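Local atomic coordinates of attaching and effacing protein, pathogenesis factor (Escherichia coli, PDB entry 4E9L), a protein that probably acts as a surface adhesin of the intimin/invasin family, the present chain being a piece of it built of tandem immunoglobulin-like domains. Residues Val187-Leu192 and Asn224-Leu229; Asn195-Ser200 and Leu216-Ala221. All coordinates share one frame; numbering follows the deposited sequence.

Contact 1: residues Val187-Leu192 and Asn224-Leu229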
loop_
_atom_site.group_PDB
_atom_site.type_symbol
_atom_site.label_atom_id
_atom_site.label_comp_id
_atom_site.label_asym_id
_atom_site.label_seq_id
_atom_site.Cartn_x
_atom_site.Cartn_y
_atom_site.Cartn_z
ATOM N N VAL A 187 11.049 -5.487 -23.196
ATOM C CA VAL A 187 11.062 -4.064 -23.519
ATOM C C VAL A 187 10.660 -3.403 -22.183
ATOM O O VAL A 187 9.605 -3.718 -21.638
ATOM C CB VAL A 187 10.124 -3.697 -24.691
ATOM C CG1 VAL A 187 10.149 -2.194 -24.955
ATOM C CG2 VAL A 187 10.491 -4.481 -25.953
ATOM N N VAL A 188 11.552 -2.582 -21.620
ATOM C CA VAL A 188 11.348 -1.982 -20.299
ATOM C C VAL A 188 10.584 -0.665 -20.349
ATOM O O VAL A 188 10.626 0.055 -21.348
ATOM C CB VAL A 188 12.652 -1.871 -19.443
ATOM C CG1 VAL A 188 13.280 -3.243 -19.221
ATOM C CG2 VAL A 188 13.657 -0.876 -20.026
ATOM N N ALA A 189 9.917 -0.347 -19.257
ATOM C CA ALA A 189 9.192 0.917 -19.106
ATOM C C ALA A 189 10.208 2.095 -19.101
ATOM O O ALA A 189 11.399 1.901 -18.840
ATOM C CB ALA A 189 8.401 0.897 -17.800
ATOM N N ASP A 190 9.745 3.301 -19.421
ATOM C CA ASP A 190 10.607 4.476 -19.393
ATOM C C ASP A 190 10.816 4.946 -17.918
ATOM O O ASP A 190 10.449 4.219 -16.973
ATOM C CB ASP A 190 9.999 5.582 -20.290
ATOM C CG ASP A 190 11.011 6.508 -20.953
ATOM O OD1 ASP A 190 12.120 6.698 -20.385
ATOM O OD2 ASP A 190 10.672 7.104 -21.985
ATOM N N ALA A 191 11.412 6.129 -17.717
ATOM C CA ALA A 191 11.656 6.659 -16.367
ATOM C C ALA A 191 10.360 6.762 -15.552
ATOM O O ALA A 191 9.279 6.982 -16.112
ATOM C CB ALA A 191 12.328 8.028 -16.439
ATOM N N LEU A 192 10.481 6.618 -14.223
ATOM C CA LEU A 192 9.326 6.735 -13.352
ATOM C C LEU A 192 8.678 8.116 -13.531
ATOM O O LEU A 192 9.367 9.139 -13.492
ATOM C CB LEU A 192 9.747 6.490 -11.891
ATOM C CG LEU A 192 8.589 6.379 -10.873
ATOM C CD1 LEU A 192 8.987 5.524 -9.679
ATOM C CD2 LEU A 192 8.134 7.742 -10.408
ATOM N N ASN A 224 3.034 2.333 -18.190
ATOM C CA ASN A 224 3.605 0.985 -18.000
ATOM C C ASN A 224 4.015 0.828 -16.546
ATOM O O ASN A 224 4.652 1.725 -15.995
ATOM C CB ASN A 224 4.827 0.743 -18.893
ATOM C CG ASN A 224 4.506 0.773 -20.361
ATOM O OD1 ASN A 224 3.684 -0.017 -20.869
ATOM N ND2 ASN A 224 5.159 1.666 -21.078
ATOM N N ALA A 225 3.708 -0.322 -15.952
ATOM C CA ALA A 225 4.096 -0.673 -14.587
ATOM C C ALA A 225 5.631 -0.826 -14.529
ATOM O O ALA A 225 6.242 -1.356 -15.468
ATOM C CB ALA A 225 3.422 -1.980 -14.191
ATOM N N ILE A 226 6.264 -0.274 -13.490
ATOM C CA ILE A 226 7.713 -0.338 -13.340
ATOM C C ILE A 226 8.078 -1.326 -12.225
ATOM O O ILE A 226 7.748 -1.090 -11.052
ATOM C CB ILE A 226 8.342 1.050 -13.097
ATOM C CG1 ILE A 226 7.997 2.037 -14.241
ATOM C CG2 ILE A 226 9.871 0.907 -12.932
ATOM C CD1 ILE A 226 8.369 3.448 -13.929
ATOM N N SER A 227 8.797 -2.398 -12.603
ATOM C CA SER A 227 9.250 -3.470 -11.705
ATOM C C SER A 227 10.681 -3.302 -11.216
ATOM O O SER A 227 11.448 -2.539 -11.794
ATOM C CB SER A 227 9.084 -4.835 -12.371
ATOM O OG SER A 227 7.712 -5.186 -12.464
ATOM N N GLY A 228 11.000 -4.006 -10.129
ATOM C CA GLY A 228 12.320 -4.082 -9.523
ATOM C C GLY A 228 12.860 -2.813 -8.913
ATOM O O GLY A 228 14.073 -2.706 -8.746
ATOM N N LEU A 229 11.989 -1.843 -8.561
ATOM C CA LEU A 229 12.456 -0.594 -7.954
ATOM C C LEU A 229 12.967 -0.767 -6.532
ATOM O O LEU A 229 12.418 -1.571 -5.785
ATOM C CB LEU A 229 11.350 0.474 -7.958
ATOM C CG LEU A 229 10.944 1.022 -9.338
ATOM C CD1 LEU A 229 9.779 1.948 -9.219
ATOM C CD2 LEU A 229 12.082 1.756 -10.017
#
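Ile226 inserts its longer branch into the curve traced by Ala189 to Leu192, and the order of its contacts follows the order of its carbons. CG1 lies beside the backbone N and anti to the carbonyl carbon (chi1 -57°), where it packs 3.8 Å from Ala189 CB. The extended second torsion (chi2 169°) carries CD1 onward to the backbone, 3.5 Å from Leu192 CA and 3.8 Å from Asp190 O. Ala189 CB also meets Asn224 CB at 3.7 Å. At the far end two leucines meet methyl to methyl, Leu192 CD1 lying 3.7 Å from Leu229 CD1 with the side chains crossing obliquely; both also touch Phe275 of strand 267-275.

Segment 187-192 leaves strand 183-187 of one immunoglobulin-like domain and leads to strand 198-201 of the next, while 224-229 is a loop of the second domain, so the contact lies at the domain junction. Asn224 spans that junction: its OD1 pairs with Ala164 N and its ND2 with Thr162 O. Asp190 OD1 accepts a hydrogen bond from Ala191 N at 2.8 Å, on its anti side and 29° out of the carboxylate plane.

No hydrogen bond joins the two segments directly, so the 243 Å² buried between them depends on close apolar packing, while the side-chain polar groups of Asn224 and Asp190 find the partners named here outside the contact or within their own segment.

Contact 2: residues Asn195-Ser200 and Leu216-Ala221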
loop_
_atom_site.group_PDB
_atom_site.type_symbol
_atom_site.label_atom_id
_atom_site.label_comp_id
_atom_site.label_asym_id
_atom_site.label_seq_id
_atom_site.Cartn_x
_atom_site.Cartn_y
_atom_site.Cartn_z
ATOM N N ASN A 195 3.643 11.812 -12.065
ATOM C CA ASN A 195 2.255 12.130 -12.447
ATOM C C ASN A 195 1.367 10.912 -12.633
ATOM O O ASN A 195 0.198 10.967 -12.270
ATOM C CB ASN A 195 2.225 12.994 -13.711
ATOM C CG ASN A 195 2.993 14.280 -13.567
ATOM O OD1 ASN A 195 2.509 15.259 -12.986
ATOM N ND2 ASN A 195 4.232 14.278 -14.045
ATOM N N GLN A 196 1.920 9.817 -13.182
ATOM C CA GLN A 196 1.198 8.570 -13.459
ATOM C C GLN A 196 1.245 7.604 -12.276
ATOM O O GLN A 196 0.443 6.664 -12.202
ATOM C CB GLN A 196 1.803 7.881 -14.698
ATOM C CG GLN A 196 1.449 8.562 -16.027
ATOM C CD GLN A 196 -0.027 8.533 -16.325
ATOM O OE1 GLN A 196 -0.644 7.469 -16.480
ATOM N NE2 GLN A 196 -0.623 9.706 -16.403
ATOM N N SER A 197 2.194 7.824 -11.368
ATOM C CA SER A 197 2.373 6.936 -10.220
ATOM C C SER A 197 1.493 7.407 -9.061
ATOM O O SER A 197 1.204 8.600 -8.943
ATOM C CB SER A 197 3.839 6.864 -9.822
ATOM O OG SER A 197 4.614 6.385 -10.909
ATOM N N LYS A 198 1.070 6.473 -8.210
ATOM C CA LYS A 198 0.143 6.819 -7.138
ATOM C C LYS A 198 0.475 6.100 -5.861
ATOM O O LYS A 198 0.785 4.902 -5.891
ATOM C CB LYS A 198 -1.294 6.453 -7.572
ATOM C CG LYS A 198 -2.397 7.032 -6.682
ATOM C CD LYS A 198 -3.796 6.767 -7.234
ATOM C CE LYS A 198 -4.878 7.209 -6.276
ATOM N NZ LYS A 198 -6.232 6.985 -6.846
ATOM N N VAL A 199 0.331 6.814 -4.739
ATOM C CA VAL A 199 0.492 6.277 -3.389
ATOM C C VAL A 199 -0.863 6.350 -2.645
ATOM O O VAL A 199 -1.580 7.339 -2.772
ATOM C CB VAL A 199 1.685 6.881 -2.580
ATOM C CG1 VAL A 199 1.522 8.383 -2.355
ATOM C CG2 VAL A 199 1.846 6.168 -1.225
ATOM N N SER A 200 -1.178 5.314 -1.848
ATOM C CA SER A 200 -2.431 5.188 -1.127
ATOM C C SER A 200 -2.163 4.563 0.240
ATOM O O SER A 200 -1.222 3.802 0.382
ATOM C CB SER A 200 -3.356 4.276 -1.944
ATOM O OG SER A 200 -4.544 3.913 -1.264
ATOM N N LEU A 216 2.212 1.658 -3.240
ATOM C CA LEU A 216 2.701 2.491 -4.334
ATOM C C LEU A 216 2.418 1.733 -5.646
ATOM O O LEU A 216 2.744 0.554 -5.750
ATOM C CB LEU A 216 4.221 2.762 -4.228
ATOM C CG LEU A 216 4.859 3.452 -5.476
ATOM C CD1 LEU A 216 4.430 4.951 -5.588
ATOM C CD2 LEU A 216 6.378 3.361 -5.432
ATOM N N VAL A 217 1.836 2.403 -6.640
ATOM C CA VAL A 217 1.689 1.807 -7.962
ATOM C C VAL A 217 2.610 2.705 -8.823
ATOM O O VAL A 217 2.366 3.904 -8.966
ATOM C CB VAL A 217 0.224 1.663 -8.469
ATOM C CG1 VAL A 217 0.209 1.140 -9.898
ATOM C CG2 VAL A 217 -0.557 0.696 -7.578
ATOM N N ALA A 218 3.738 2.158 -9.235
ATOM C CA ALA A 218 4.750 2.939 -9.945
ATOM C C ALA A 218 4.584 2.745 -11.434
ATOM O O ALA A 218 4.492 1.605 -11.909
ATOM C CB ALA A 218 6.144 2.499 -9.518
ATOM N N LYS A 219 4.557 3.849 -12.165
ATOM C CA LYS A 219 4.373 3.800 -13.617
ATOM C C LYS A 219 5.236 4.827 -14.345
ATOM O O LYS A 219 5.573 5.865 -13.770
ATOM C CB LYS A 219 2.899 4.118 -13.948
ATOM C CG LYS A 219 1.906 3.024 -13.605
ATOM C CD LYS A 219 0.499 3.584 -13.758
ATOM C CE LYS A 219 -0.553 2.543 -14.056
ATOM N NZ LYS A 219 -0.603 1.455 -13.056
ATOM N N ASP A 220 5.491 4.573 -15.643
ATOM C CA ASP A 220 6.157 5.513 -16.545
ATOM C C ASP A 220 5.071 6.454 -17.169
ATOM O O ASP A 220 3.877 6.294 -16.879
ATOM C CB ASP A 220 7.007 4.757 -17.608
ATOM C CG ASP A 220 6.257 4.082 -18.752
ATOM O OD1 ASP A 220 5.003 4.211 -18.816
ATOM O OD2 ASP A 220 6.927 3.460 -19.619
ATOM N N ALA A 221 5.469 7.418 -18.009
ATOM C CA ALA A 221 4.541 8.383 -18.632
ATOM C C ALA A 221 3.413 7.749 -19.477
ATOM O O ALA A 221 2.344 8.349 -19.605
ATOM C CB ALA A 221 5.319 9.400 -19.463
#
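Gln196 lies against the backbone of Asp220 and Ala221, and its side chain can be followed outward atom by atom. CB sits 3.4 Å from Asp220 O and is also near Lys219 CB. CG is likewise 3.4 Å from Asp220 O, and begins to approach the next carbonyl, 3.7 Å from Ala221 O. The chain bends at chi2 (-64°), and the amide carbon CD stays 4.1 Å from Ala221 O; beyond it, neither tip atom comes within 4.2 Å of 216-221. In return, Lys219 CD passes 3.5 Å from Gln196 O.

One residue on, Ser197 OG accepts the N-H of Lys219, 2.8 Å from Lys219 N and nearly straight (172°). The same hydroxyl pairs with Ser193 O, so two partners grip it. These residues run into an antiparallel ladder: strands 198-201 and 211-217 are the first two of a four-stranded sheet ordered 1-2-4-3 in this immunoglobulin-like domain, with 198-201 at its edge. Lys198 and Val217 form a hydrogen-bonded pair, Lys198 N lying 3.0 Å from Val217 O and Val217 N 2.8 Å from Lys198 O, and their side chains share one face. Val199 and Leu216, a non-hydrogen-bonded pair, direct theirs to the other face, where both touch Pro273 of strand 267-275. The second torsion of Leu216 (chi2 72°) sets its CD1 near the carbonyl oxygen of Lys198.

The centres of the two contacts lie 11 Å apart, and both are built around the chain that leads into and out of strands 198-201 and 211-217. Asp220 of contact 2 is a polar bridge between them: its OD2 is 2.8 Å from Asp190 N, a probable hydrogen bond, while its OD1 pairs with Asn224 N, so one carboxylate engages both segments of contact 1. A second tie is Ile226 N to Ala218 O, 3.0 Å and also probably a hydrogen bond. Packing follows the same path, with Ile226 CD1 3.4 Å from Lys219 C. The chain following strand 211-217 thus touches both segments of the domain junction.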